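Local coordinates for protein phosphoribosylglycinamide synthetase (Anaerococcus prevotii, PDB 4DIM) that probably binds ATP and a divalent metal ion and acts as a ligase of the ATP-grasp family, at residues A[59-64]-A[87-92]; A[10-15]-A[31-36]; A[125-130]-A[186-191]; A[351-356]-A[376-381]. One frame throughout, in Å; residues are numbered along the deposited sequence.

Followed from the N terminus, the four contacts come in series, none nested in or crossing another. Interaction 2 closes first, over the 15 residues between strands 9-13 and 32-37, and builds the core of the N-terminal parallel sheet. Interaction 1 closes a 22-residue span and pairs two helices; I90 from it packs on L11 and L13 of interaction 2, so these two form one layered unit. Interaction 3 spans 55 residues within the ATP-grasp family region, its centre about 40 Å from that of interaction 2. Interaction 4 closes a 19-residue excursion at the border of the large antiparallel sheet, across the chain's centre from interaction 3.

Interaction 1 (A[59-64]-A[87-92]); sequences NPDEVE and LARICD
Two torsions start R89 toward P60 and D61: chi1 (-156°) sets CG anti to the backbone N, and a bend at chi3 (-76°) turns NE off the extended line. The contact joins helices 60-66 and 84-94, part of the helical layer of a Rossmann-like alpha/beta domain. Their axes approach to 9.0 Å and run in broadly the same direction, 40° apart. It is a useful example of one long side chain serving as both apolar and ionic partner. P60 CB sits over the centre of one guanidinium face, 3.9 Å from R89 CZ. D61 approaches the edge instead, its carboxylate almost perpendicular to the guanidinium plane. There R89 NH1 makes a salt bridge to D61 OD1 at 2.9 Å, although the hydrogen bond within it is bent and weak. E64 comes in obliquely, touching the aliphatic stem: its OE1 is 3.4 Å from R89 CD. The same oxygen lies 4.0 Å from R89 NH1, beyond a salt bridge, so its charge probably contributes only a diffuse attraction. E101, from helix 101-108, holds NH2 through a second salt bridge, and the guanidinium is thus gripped from two parts of the chain. An alanine in place of R89 would probably leave D61 and E101 without their shared positive mate and P60 CB without the flat group it covers. Deeper, toward the parallel sheet, the contact turns purely apolar: V63 and I90 cross at about a right angle, V63 CG1 resting against I90 CD1 and CG1, the latter at 3.6 Å.

Interaction 2 (A[10-15]-A[31-36]); sequences LLILGA and IHTIAG
The peptide carbonyls of L10 and I12 on one strand and of H32, I34 and G36 on the other are the flat groups of this contact, and each oxygen receives an N-H from across. I34 O is met by I12 N nearly along the C=O axis at 2.9 Å, and G36 O is met by G14 N in the carbonyl plane. The other three donors, L10 N, I34 N and G36 N, come in tilted by just under 30°. The ladder alternates regularly: I12 N bonds to I34 and I12 O to G36, the residues flanking its bridge partner A35.

L10, I12, T33 and A35 send their side chains to one face of the sheet. Here the side chains of I12 and T33 meet at an oblique angle, I12 CD1 3.9 Å from T33 CG2, and helix 20-29 covers them through Y23 and A26. L10 CB meets I31 CG2 at 3.6 Å near the start of the pairing. The other face carries L11, L13 and I34. On it L11 CD1 reaches I34 CG2 at 3.7 Å and rests on G36 CA at 3.6 Å, over a residue with no side chain. Strand 9-13, helix 20-29 and strand 32-37 make a beta-alpha-beta crossover, the building unit of Rossmann-like parallel sheets.

Interaction 3 (A[125-130]-A[186-191]); sequences ARHFVV and IVEEFI
R126 and E189 carry the ionic part of this antiparallel pairing, in which strand 127-128 is an outermost strand, within this chain, of a small sheet in the ATP-grasp family region and strand 186-189 is its neighbour. R126 NH2 makes a salt bridge to E189 OE1 at 3.1 Å. That oxygen lies in the guanidinium plane yet is approached from above its own carboxylate, and R126 NE adds a weak bond to it.

Hydrogen bonds form the second group. R126 N reaches E189 OE2 on the anti side at 2.8 Å, tilted out of the carboxylate plane, while E189 N answers to R126 O at 3.1 Å, so the two residues clasp backbone and side chain together. Outside the two segments, K144 N also donates to E189 OE1. F128 and V187 form a hydrogen-bonded pair, F128 N to V187 O at 3.0 Å and V187 N back to F128 O. An alanine at E189 would probably leave the R126 guanidinium free to swing and R126 N and K144 N without their carboxylate acceptor.

Apolar contacts come last. F128 CB meets V187 CG1 at 4.0 Å on the face lined by helix 133-141, and A125 CB touches I191 CG1 at 3.7 Å. V129 and I186 lie side by side, pointing the same way, with V129 CG1 3.7 Å from I186 CG1.

Interaction 4 (A[351-356]-A[376-381]); sequences IVEITF and QIIVKE
V352 and E353 both turn their N-H toward I378 O, the signature of a classic beta bulge in the antiparallel pairing of strands 351-356 and 375-381. Strand 351-356 is an outermost strand of the large antiparallel sheet within this chain. I378 O is therefore gripped twice, from V352 N at 2.8 Å and from E353 N at 3.1 Å, and the register slips by one residue between I351 and E353. Past the bulge the ladder is regular again: I378 N returns to E353 O, and T355 exchanges both backbone bonds with Q376.

The closely fitted part is a polar cluster on the face of E353, T355 and Q376. E353 OE2 accepts from two groups: Q376 NE2, on the syn side at 2.7 Å and somewhat out of the carboxylate plane, and T355 OG1, which donates to the anti lone pair of OE2. Chi1 of E353 (-159°) sends CG anti to the backbone N, and the chain runs on extended to CD. Two donors on one oxygen probably hold the carboxylate against rotation, and T355 and Q376 lie side by side, T355 OG1 3.4 Å from Q376 CG. I378 shares this face, its CD1 3.6 Å from E353 OE1, and helix 285-293 covers I378 through E287 and I291.

On the other face I354 CG1 and I377 CG1 touch lightly, 4.3 Å apart, and helix 384-395 covers I377 and V379. The solvent side is the V352 end. V352, an exposed residue, crosses the stem of K380 at about a right angle, while K380 NZ is bound to D349 O; the contact ends with V352 CG2 3.8 Å from K380 CG.

Interaction 1 (A[59-64]-A[87-92])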
loop_
_atom_site.group_PDB
_atom_site.type_symbol
_atom_site.label_atom_id
_atom_site.label_comp_id
_atom_site.label_asym_id
_atom_site.label_seq_id
_atom_site.Cartn_x
_atom_site.Cartn_y
_atom_site.Cartn_z
ATOM N N ASN A 59 4.143 8.041 16.453
ATOM C CA ASN A 59 5.044 8.855 17.224
ATOM C C ASN A 59 6.344 8.086 17.371
ATOM O O ASN A 59 6.479 7.288 18.294
ATOM C CB ASN A 59 4.373 9.169 18.552
ATOM C CG ASN A 59 5.033 10.227 19.385
ATOM O OD1 ASN A 59 6.102 10.750 19.048
ATOM N ND2 ASN A 59 4.378 10.580 20.496
ATOM N N PRO A 60 7.315 8.275 16.449
ATOM C CA PRO A 60 8.548 7.477 16.517
ATOM C C PRO A 60 9.312 7.645 17.806
ATOM O O PRO A 60 9.953 6.683 18.223
ATOM C CB PRO A 60 9.373 7.960 15.309
ATOM C CG PRO A 60 8.786 9.202 14.890
ATOM C CD PRO A 60 7.332 9.147 15.254
ATOM N N ASP A 61 9.237 8.843 18.433
ATOM C CA ASP A 61 9.926 9.122 19.703
ATOM C C ASP A 61 9.294 8.339 20.873
ATOM O O ASP A 61 10.025 7.717 21.637
ATOM C CB ASP A 61 9.947 10.629 20.013
ATOM C CG ASP A 61 11.114 11.356 19.361
ATOM O OD1 ASP A 61 10.946 11.845 18.221
ATOM O OD2 ASP A 61 12.223 11.342 19.944
ATOM N N GLU A 62 7.960 8.344 20.994
ATOM C CA GLU A 62 7.264 7.575 22.039
ATOM C C GLU A 62 7.543 6.094 21.901
ATOM O O GLU A 62 7.811 5.416 22.877
ATOM C CB GLU A 62 5.750 7.800 21.950
ATOM C CG GLU A 62 4.950 7.191 23.091
ATOM C CD GLU A 62 3.526 6.869 22.698
ATOM O OE1 GLU A 62 3.294 5.740 22.209
ATOM O OE2 GLU A 62 2.654 7.761 22.816
ATOM N N VAL A 63 7.454 5.598 20.671
ATOM C CA VAL A 63 7.651 4.195 20.352
ATOM C C VAL A 63 9.037 3.727 20.742
ATOM O O VAL A 63 9.142 2.664 21.336
ATOM C CB VAL A 63 7.369 3.958 18.857
ATOM C CG1 VAL A 63 7.946 2.629 18.373
ATOM C CG2 VAL A 63 5.870 4.007 18.604
ATOM N N GLU A 64 10.081 4.498 20.400
ATOM C CA GLU A 64 11.480 4.185 20.710
ATOM C C GLU A 64 11.663 3.941 22.227
ATOM O O GLU A 64 12.387 3.032 22.634
ATOM C CB GLU A 64 12.369 5.352 20.228
ATOM C CG GLU A 64 13.870 5.177 20.390
ATOM C CD GLU A 64 14.645 6.472 20.565
ATOM O OE1 GLU A 64 14.280 7.487 19.927
ATOM O OE2 GLU A 64 15.651 6.454 21.311
ATOM N N LEU A 87 8.645 2.144 13.009
ATOM C CA LEU A 87 9.318 0.853 12.782
ATOM C C LEU A 87 10.803 1.037 12.432
ATOM O O LEU A 87 11.671 0.353 12.979
ATOM C CB LEU A 87 8.659 0.109 11.643
ATOM C CG LEU A 87 9.338 -1.175 11.169
ATOM C CD1 LEU A 87 9.537 -2.157 12.305
ATOM C CD2 LEU A 87 8.485 -1.823 10.119
ATOM N N ALA A 88 11.078 1.944 11.495
ATOM C CA ALA A 88 12.422 2.248 11.046
ATOM C C ALA A 88 13.334 2.655 12.235
ATOM O O ALA A 88 14.464 2.151 12.336
ATOM C CB ALA A 88 12.373 3.347 9.997
ATOM N N ARG A 89 12.814 3.487 13.176
ATOM C CA ARG A 89 13.584 3.867 14.355
ATOM C C ARG A 89 13.793 2.657 15.274
ATOM O O ARG A 89 14.929 2.440 15.735
ATOM C CB ARG A 89 12.951 5.018 15.149
ATOM C CG ARG A 89 14.036 5.763 15.983
ATOM C CD ARG A 89 13.555 7.062 16.600
ATOM N NE ARG A 89 13.467 8.130 15.606
ATOM C CZ ARG A 89 12.984 9.350 15.832
ATOM N NH1 ARG A 89 12.533 9.684 17.039
ATOM N NH2 ARG A 89 12.944 10.248 14.850
ATOM N N ILE A 90 12.726 1.852 15.515
ATOM C CA ILE A 90 12.834 0.610 16.320
ATOM C C ILE A 90 14.026 -0.219 15.789
ATOM O O ILE A 90 14.905 -0.590 16.547
ATOM C CB ILE A 90 11.511 -0.244 16.296
ATOM C CG1 ILE A 90 10.425 0.404 17.108
ATOM C CG2 ILE A 90 11.746 -1.682 16.811
ATOM C CD1 ILE A 90 9.078 -0.050 16.711
ATOM N N CYS A 91 14.057 -0.461 14.479
ATOM C CA CYS A 91 15.112 -1.241 13.845
ATOM C C CYS A 91 16.468 -0.591 13.944
ATOM O O CYS A 91 17.431 -1.300 14.203
ATOM C CB CYS A 91 14.745 -1.518 12.399
ATOM S SG CYS A 91 13.199 -2.425 12.239
ATOM N N ASP A 92 16.555 0.730 13.732
ATOM C CA ASP A 92 17.821 1.455 13.843
ATOM C C ASP A 92 18.384 1.488 15.271
ATOM O O ASP A 92 19.610 1.536 15.416
ATOM C CB ASP A 92 17.666 2.907 13.337
ATOM C CG ASP A 92 17.646 3.018 11.836
ATOM O OD1 ASP A 92 17.464 1.970 11.162
ATOM O OD2 ASP A 92 17.790 4.156 11.322
#

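Interaction 2 (A[10-15]-A[31-36])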
loop_
_atom_site.group_PDB
_atom_site.type_symbol
_atom_site.label_atom_id
_atom_site.label_comp_id
_atom_site.label_asym_id
_atom_site.label_seq_id
_atom_site.Cartn_x
_atom_site.Cartn_y
_atom_site.Cartn_z
ATOM N N LEU A 10 7.736 -10.778 18.434
ATOM C CA LEU A 10 7.600 -9.828 17.332
ATOM C C LEU A 10 6.590 -8.820 17.703
ATOM O O LEU A 10 5.454 -9.206 17.934
ATOM C CB LEU A 10 7.170 -10.537 16.011
ATOM C CG LEU A 10 6.925 -9.633 14.785
ATOM C CD1 LEU A 10 8.193 -9.114 14.233
ATOM C CD2 LEU A 10 6.121 -10.353 13.726
ATOM N N LEU A 11 6.949 -7.537 17.642
ATOM C CA LEU A 11 6.014 -6.444 17.887
ATOM C C LEU A 11 5.445 -6.055 16.554
ATOM O O LEU A 11 6.205 -5.721 15.639
ATOM C CB LEU A 11 6.706 -5.243 18.571
ATOM C CG LEU A 11 5.960 -3.891 18.513
ATOM C CD1 LEU A 11 4.838 -3.807 19.588
ATOM C CD2 LEU A 11 6.934 -2.733 18.629
ATOM N N ILE A 12 4.126 -6.131 16.403
ATOM C CA ILE A 12 3.498 -5.727 15.159
ATOM C C ILE A 12 2.916 -4.363 15.399
ATOM O O ILE A 12 2.059 -4.224 16.265
ATOM C CB ILE A 12 2.468 -6.728 14.640
ATOM C CG1 ILE A 12 3.154 -8.066 14.270
ATOM C CG2 ILE A 12 1.741 -6.113 13.434
ATOM C CD1 ILE A 12 2.201 -9.310 14.248
ATOM N N LEU A 13 3.361 -3.355 14.643
ATOM C CA LEU A 13 2.870 -1.984 14.814
ATOM C C LEU A 13 1.571 -1.833 14.067
ATOM O O LEU A 13 1.571 -1.876 12.838
ATOM C CB LEU A 13 3.882 -0.955 14.308
ATOM C CG LEU A 13 5.125 -0.752 15.156
ATOM C CD1 LEU A 13 6.153 -1.858 14.898
ATOM C CD2 LEU A 13 5.768 0.558 14.854
ATOM N N GLY A 14 0.485 -1.725 14.814
ATOM C CA GLY A 14 -0.860 -1.581 14.295
ATOM C C GLY A 14 -1.622 -2.861 14.494
ATOM O O GLY A 14 -1.019 -3.931 14.446
ATOM N N ALA A 15 -2.957 -2.772 14.742
ATOM C CA ALA A 15 -3.800 -3.964 14.889
ATOM C C ALA A 15 -5.206 -3.732 14.370
ATOM O O ALA A 15 -6.152 -4.166 15.005
ATOM C CB ALA A 15 -3.826 -4.430 16.326
ATOM N N ILE A 31 5.427 -17.708 16.841
ATOM C CA ILE A 31 6.002 -16.439 17.332
ATOM C C ILE A 31 5.075 -15.851 18.389
ATOM O O ILE A 31 3.860 -15.914 18.236
ATOM C CB ILE A 31 6.235 -15.431 16.131
ATOM C CG1 ILE A 31 7.256 -15.970 15.134
ATOM C CG2 ILE A 31 6.644 -14.005 16.573
ATOM C CD1 ILE A 31 7.450 -15.074 13.928
ATOM N N HIS A 32 5.653 -15.195 19.400
ATOM C CA HIS A 32 4.925 -14.519 20.482
ATOM C C HIS A 32 4.632 -13.076 20.030
ATOM O O HIS A 32 5.540 -12.244 19.955
ATOM C CB HIS A 32 5.755 -14.551 21.777
ATOM C CG HIS A 32 5.069 -13.914 22.935
ATOM N ND1 HIS A 32 4.426 -14.672 23.893
ATOM C CD2 HIS A 32 4.929 -12.605 23.241
ATOM C CE1 HIS A 32 3.926 -13.802 24.755
ATOM N NE2 HIS A 32 4.195 -12.546 24.392
ATOM N N THR A 33 3.384 -12.779 19.690
ATOM C CA THR A 33 3.094 -11.468 19.145
ATOM C C THR A 33 2.711 -10.468 20.243
ATOM O O THR A 33 2.139 -10.805 21.279
ATOM C CB THR A 33 2.061 -11.551 18.025
ATOM O OG1 THR A 33 0.904 -12.250 18.473
ATOM C CG2 THR A 33 2.609 -12.260 16.823
ATOM N N ILE A 34 3.103 -9.225 19.993
ATOM C CA ILE A 34 2.840 -8.084 20.818
ATOM C C ILE A 34 2.158 -7.097 19.908
ATOM O O ILE A 34 2.774 -6.661 18.938
ATOM C CB ILE A 34 4.140 -7.527 21.439
ATOM C CG1 ILE A 34 4.832 -8.569 22.330
ATOM C CG2 ILE A 34 3.859 -6.237 22.227
ATOM C CD1 ILE A 34 6.198 -8.708 22.034
ATOM N N ALA A 35 0.882 -6.795 20.178
ATOM C CA ALA A 35 0.130 -5.804 19.434
ATOM C C ALA A 35 0.497 -4.389 19.894
ATOM O O ALA A 35 0.138 -4.008 21.012
ATOM C CB ALA A 35 -1.358 -6.037 19.629
ATOM N N GLY A 36 1.243 -3.651 19.060
ATOM C CA GLY A 36 1.591 -2.251 19.317
ATOM C C GLY A 36 0.407 -1.414 18.856
ATOM O O GLY A 36 0.231 -1.224 17.650
#

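Interaction 3 (A[125-130]-A[186-191])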
loop_
_atom_site.group_PDB
_atom_site.type_symbol
_atom_site.label_atom_id
_atom_site.label_comp_id
_atom_site.label_asym_id
_atom_site.label_seq_id
_atom_site.Cartn_x
_atom_site.Cartn_y
_atom_site.Cartn_z
ATOM N N ALA A 125 7.315 11.939 -12.190
ATOM C CA ALA A 125 6.854 13.312 -12.488
ATOM C C ALA A 125 7.823 14.298 -11.824
ATOM O O ALA A 125 7.832 14.430 -10.604
ATOM C CB ALA A 125 5.438 13.543 -11.957
ATOM N N ARG A 126 8.675 14.934 -12.610
ATOM C CA ARG A 126 9.696 15.830 -12.081
ATOM C C ARG A 126 9.064 17.119 -11.584
ATOM O O ARG A 126 8.008 17.513 -12.089
ATOM C CB ARG A 126 10.736 16.126 -13.177
ATOM C CG ARG A 126 11.497 14.868 -13.680
ATOM C CD ARG A 126 12.394 15.139 -14.890
ATOM N NE ARG A 126 11.616 15.578 -16.052
ATOM C CZ ARG A 126 12.124 16.029 -17.196
ATOM N NH1 ARG A 126 13.444 16.089 -17.371
ATOM N NH2 ARG A 126 11.318 16.419 -18.177
ATOM N N HIS A 127 9.697 17.769 -10.590
ATOM C CA HIS A 127 9.152 19.015 -10.043
ATOM C C HIS A 127 10.200 20.030 -9.690
ATOM O O HIS A 127 11.338 19.713 -9.319
ATOM C CB HIS A 127 8.286 18.761 -8.793
ATOM C CG HIS A 127 9.043 18.433 -7.537
ATOM N ND1 HIS A 127 9.478 19.410 -6.667
ATOM C CD2 HIS A 127 9.376 17.231 -7.033
ATOM C CE1 HIS A 127 10.060 18.772 -5.663
ATOM N NE2 HIS A 127 10.009 17.457 -5.834
ATOM N N PHE A 128 9.746 21.274 -9.707
ATOM C CA PHE A 128 10.580 22.406 -9.350
ATOM C C PHE A 128 9.878 23.287 -8.313
ATOM O O PHE A 128 8.688 23.597 -8.445
ATOM C CB PHE A 128 10.946 23.192 -10.620
ATOM C CG PHE A 128 12.071 22.523 -11.367
ATOM C CD1 PHE A 128 13.373 22.574 -10.883
ATOM C CD2 PHE A 128 11.812 21.728 -12.469
ATOM C CE1 PHE A 128 14.412 21.921 -11.545
ATOM C CE2 PHE A 128 12.852 21.065 -13.136
ATOM C CZ PHE A 128 14.150 21.180 -12.679
ATOM N N VAL A 129 10.652 23.681 -7.283
ATOM C CA VAL A 129 10.196 24.538 -6.166
ATOM C C VAL A 129 10.485 26.027 -6.538
ATOM O O VAL A 129 11.450 26.624 -6.075
ATOM C CB VAL A 129 10.796 24.129 -4.776
ATOM C CG1 VAL A 129 9.959 23.041 -4.103
ATOM C CG2 VAL A 129 12.258 23.674 -4.876
ATOM N N VAL A 130 9.647 26.576 -7.430
ATOM C CA VAL A 130 9.703 27.948 -7.958
ATOM C C VAL A 130 9.384 29.019 -6.855
ATOM O O VAL A 130 8.582 28.767 -5.961
ATOM C CB VAL A 130 8.724 28.078 -9.181
ATOM C CG1 VAL A 130 7.310 27.600 -8.861
ATOM C CG2 VAL A 130 8.666 29.491 -9.732
ATOM N N ILE A 186 4.922 24.969 -6.247
ATOM C CA ILE A 186 5.482 23.796 -6.869
ATOM C C ILE A 186 4.855 23.733 -8.237
ATOM O O ILE A 186 3.634 23.837 -8.389
ATOM C CB ILE A 186 5.358 22.484 -6.038
ATOM C CG1 ILE A 186 6.435 22.512 -4.921
ATOM C CG2 ILE A 186 5.574 21.227 -6.902
ATOM C CD1 ILE A 186 6.291 21.496 -3.852
ATOM N N VAL A 187 5.719 23.694 -9.237
ATOM C CA VAL A 187 5.312 23.455 -10.619
ATOM C C VAL A 187 5.766 22.014 -10.873
ATOM O O VAL A 187 6.938 21.673 -10.655
ATOM C CB VAL A 187 5.799 24.494 -11.672
ATOM C CG1 VAL A 187 7.328 24.535 -11.793
ATOM C CG2 VAL A 187 5.161 24.206 -13.021
ATOM N N GLU A 188 4.819 21.144 -11.170
ATOM C CA GLU A 188 5.130 19.721 -11.360
ATOM C C GLU A 188 4.528 19.204 -12.636
ATOM O O GLU A 188 3.416 19.584 -12.992
ATOM C CB GLU A 188 4.601 18.911 -10.159
ATOM C CG GLU A 188 4.975 17.451 -10.184
ATOM C CD GLU A 188 4.552 16.675 -8.965
ATOM O OE1 GLU A 188 3.341 16.377 -8.849
ATOM O OE2 GLU A 188 5.439 16.309 -8.163
ATOM N N GLU A 189 5.236 18.280 -13.292
ATOM C CA GLU A 189 4.730 17.615 -14.498
ATOM C C GLU A 189 3.435 16.901 -14.185
ATOM O O GLU A 189 3.331 16.191 -13.168
ATOM C CB GLU A 189 5.728 16.577 -15.020
ATOM C CG GLU A 189 7.037 17.128 -15.554
ATOM C CD GLU A 189 7.941 16.032 -16.080
ATOM O OE1 GLU A 189 8.430 16.152 -17.227
ATOM O OE2 GLU A 189 8.184 15.059 -15.330
ATOM N N PHE A 190 2.451 17.075 -15.053
ATOM C CA PHE A 190 1.175 16.409 -14.917
ATOM C C PHE A 190 1.211 15.193 -15.831
ATOM O O PHE A 190 1.309 15.342 -17.053
ATOM C CB PHE A 190 0.019 17.363 -15.242
ATOM C CG PHE A 190 -1.344 16.783 -14.929
ATOM C CD1 PHE A 190 -1.610 16.213 -13.690
ATOM C CD2 PHE A 190 -2.349 16.777 -15.883
ATOM C CE1 PHE A 190 -2.842 15.618 -13.428
ATOM C CE2 PHE A 190 -3.588 16.206 -15.610
ATOM C CZ PHE A 190 -3.829 15.627 -14.384
ATOM N N ILE A 191 1.254 13.993 -15.229
ATOM C CA ILE A 191 1.325 12.718 -15.940
ATOM C C ILE A 191 -0.059 12.136 -15.895
ATOM O O ILE A 191 -0.557 11.814 -14.834
ATOM C CB ILE A 191 2.386 11.772 -15.312
ATOM C CG1 ILE A 191 3.743 12.469 -15.093
ATOM C CG2 ILE A 191 2.560 10.521 -16.149
ATOM C CD1 ILE A 191 4.495 12.846 -16.369
#

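Interaction 4 (A[351-356]-A[376-381])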
loop_
_atom_site.group_PDB
_atom_site.type_symbol
_atom_site.label_atom_id
_atom_site.label_comp_id
_atom_site.label_asym_id
_atom_site.label_seq_id
_atom_site.Cartn_x
_atom_site.Cartn_y
_atom_site.Cartn_z
ATOM N N ILE A 351 -12.406 -19.995 -4.167
ATOM C CA ILE A 351 -12.807 -18.880 -3.312
ATOM C C ILE A 351 -11.830 -18.939 -2.162
ATOM O O ILE A 351 -11.868 -19.864 -1.343
ATOM C CB ILE A 351 -14.285 -18.914 -2.839
ATOM C CG1 ILE A 351 -15.255 -19.041 -4.029
ATOM C CG2 ILE A 351 -14.598 -17.649 -2.038
ATOM C CD1 ILE A 351 -16.658 -19.239 -3.654
ATOM N N VAL A 352 -10.886 -18.015 -2.178
ATOM C CA VAL A 352 -9.848 -17.912 -1.175
ATOM C C VAL A 352 -10.434 -17.321 0.097
ATOM O O VAL A 352 -10.106 -17.763 1.194
ATOM C CB VAL A 352 -8.701 -17.049 -1.726
ATOM C CG1 VAL A 352 -7.691 -16.715 -0.641
ATOM C CG2 VAL A 352 -8.040 -17.731 -2.928
ATOM N N GLU A 353 -11.259 -16.291 -0.045
ATOM C CA GLU A 353 -11.820 -15.609 1.103
ATOM C C GLU A 353 -13.143 -14.937 0.792
ATOM O O GLU A 353 -13.322 -14.416 -0.304
ATOM C CB GLU A 353 -10.832 -14.544 1.584
ATOM C CG GLU A 353 -11.050 -14.114 3.010
ATOM C CD GLU A 353 -10.274 -12.878 3.402
ATOM O OE1 GLU A 353 -9.022 -12.893 3.330
ATOM O OE2 GLU A 353 -10.931 -11.884 3.781
ATOM N N ILE A 354 -14.075 -15.019 1.755
ATOM C CA ILE A 354 -15.352 -14.306 1.800
ATOM C C ILE A 354 -15.506 -13.911 3.232
ATOM O O ILE A 354 -15.853 -14.761 4.052
ATOM C CB ILE A 354 -16.629 -15.029 1.272
ATOM C CG1 ILE A 354 -16.601 -15.196 -0.257
ATOM C CG2 ILE A 354 -17.880 -14.212 1.673
ATOM C CD1 ILE A 354 -17.698 -16.142 -0.811
ATOM N N THR A 355 -15.196 -12.662 3.567
ATOM C CA THR A 355 -15.352 -12.220 4.947
ATOM C C THR A 355 -16.195 -10.983 4.997
ATOM O O THR A 355 -16.081 -10.112 4.132
ATOM C CB THR A 355 -13.984 -11.981 5.619
ATOM O OG1 THR A 355 -13.253 -11.002 4.889
ATOM C CG2 THR A 355 -13.175 -13.270 5.771
ATOM N N PHE A 356 -17.005 -10.894 6.051
ATOM C CA PHE A 356 -17.840 -9.738 6.322
ATOM C C PHE A 356 -17.283 -9.006 7.538
ATOM O O PHE A 356 -16.798 -9.629 8.489
ATOM C CB PHE A 356 -19.298 -10.152 6.523
ATOM C CG PHE A 356 -19.835 -10.847 5.295
ATOM C CD1 PHE A 356 -20.018 -10.147 4.104
ATOM C CD2 PHE A 356 -20.006 -12.227 5.276
ATOM C CE1 PHE A 356 -20.403 -10.814 2.943
ATOM C CE2 PHE A 356 -20.367 -12.887 4.111
ATOM C CZ PHE A 356 -20.591 -12.174 2.961
ATOM N N GLN A 376 -15.111 -8.345 2.055
ATOM C CA GLN A 376 -14.207 -8.555 0.934
ATOM C C GLN A 376 -14.249 -9.981 0.459
ATOM O O GLN A 376 -14.504 -10.902 1.244
ATOM C CB GLN A 376 -12.767 -8.181 1.287
ATOM C CG GLN A 376 -12.109 -9.115 2.301
ATOM C CD GLN A 376 -10.844 -8.543 2.848
ATOM O OE1 GLN A 376 -10.585 -7.346 2.802
ATOM N NE2 GLN A 376 -10.065 -9.364 3.458
ATOM N N ILE A 377 -13.969 -10.141 -0.836
ATOM C CA ILE A 377 -13.964 -11.395 -1.570
ATOM C C ILE A 377 -12.630 -11.554 -2.260
ATOM O O ILE A 377 -12.188 -10.636 -2.944
ATOM C CB ILE A 377 -15.099 -11.420 -2.639
ATOM C CG1 ILE A 377 -16.508 -11.243 -1.997
ATOM C CG2 ILE A 377 -15.030 -12.713 -3.484
ATOM C CD1 ILE A 377 -17.547 -10.848 -2.977
ATOM N N ILE A 378 -12.046 -12.756 -2.167
ATOM C CA ILE A 378 -10.837 -13.089 -2.882
ATOM C C ILE A 378 -11.056 -14.413 -3.615
ATOM O O ILE A 378 -11.442 -15.413 -3.020
ATOM C CB ILE A 378 -9.558 -13.138 -2.027
ATOM C CG1 ILE A 378 -9.479 -11.973 -1.077
ATOM C CG2 ILE A 378 -8.320 -13.175 -2.970
ATOM C CD1 ILE A 378 -8.423 -12.099 -0.119
ATOM N N VAL A 379 -10.765 -14.394 -4.916
ATOM C CA VAL A 379 -10.834 -15.560 -5.788
ATOM C C VAL A 379 -9.515 -15.691 -6.558
ATOM O O VAL A 379 -8.754 -14.718 -6.664
ATOM C CB VAL A 379 -12.026 -15.535 -6.729
ATOM C CG1 VAL A 379 -13.323 -15.396 -5.933
ATOM C CG2 VAL A 379 -11.898 -14.425 -7.765
ATOM N N LYS A 380 -9.241 -16.938 -7.003
ATOM C CA LYS A 380 -8.101 -17.358 -7.814
ATOM C C LYS A 380 -8.638 -18.272 -8.925
ATOM O O LYS A 380 -9.609 -18.983 -8.682
ATOM C CB LYS A 380 -7.010 -18.074 -6.957
ATOM C CG LYS A 380 -7.436 -19.384 -6.284
ATOM C CD LYS A 380 -6.256 -20.010 -5.559
ATOM C CE LYS A 380 -6.551 -21.211 -4.696
ATOM N NZ LYS A 380 -7.214 -22.328 -5.438
ATOM N N GLU A 381 -8.015 -18.282 -10.119
ATOM C CA GLU A 381 -8.469 -19.101 -11.267
ATOM C C GLU A 381 -7.384 -19.018 -12.398
ATOM O O GLU A 381 -6.420 -18.299 -12.210
ATOM C CB GLU A 381 -9.857 -18.585 -11.717
ATOM C CG GLU A 381 -10.605 -19.387 -12.763
ATOM C CD GLU A 381 -10.733 -20.894 -12.728
ATOM O OE1 GLU A 381 -11.836 -21.381 -12.384
ATOM O OE2 GLU A 381 -9.833 -21.559 -13.295
#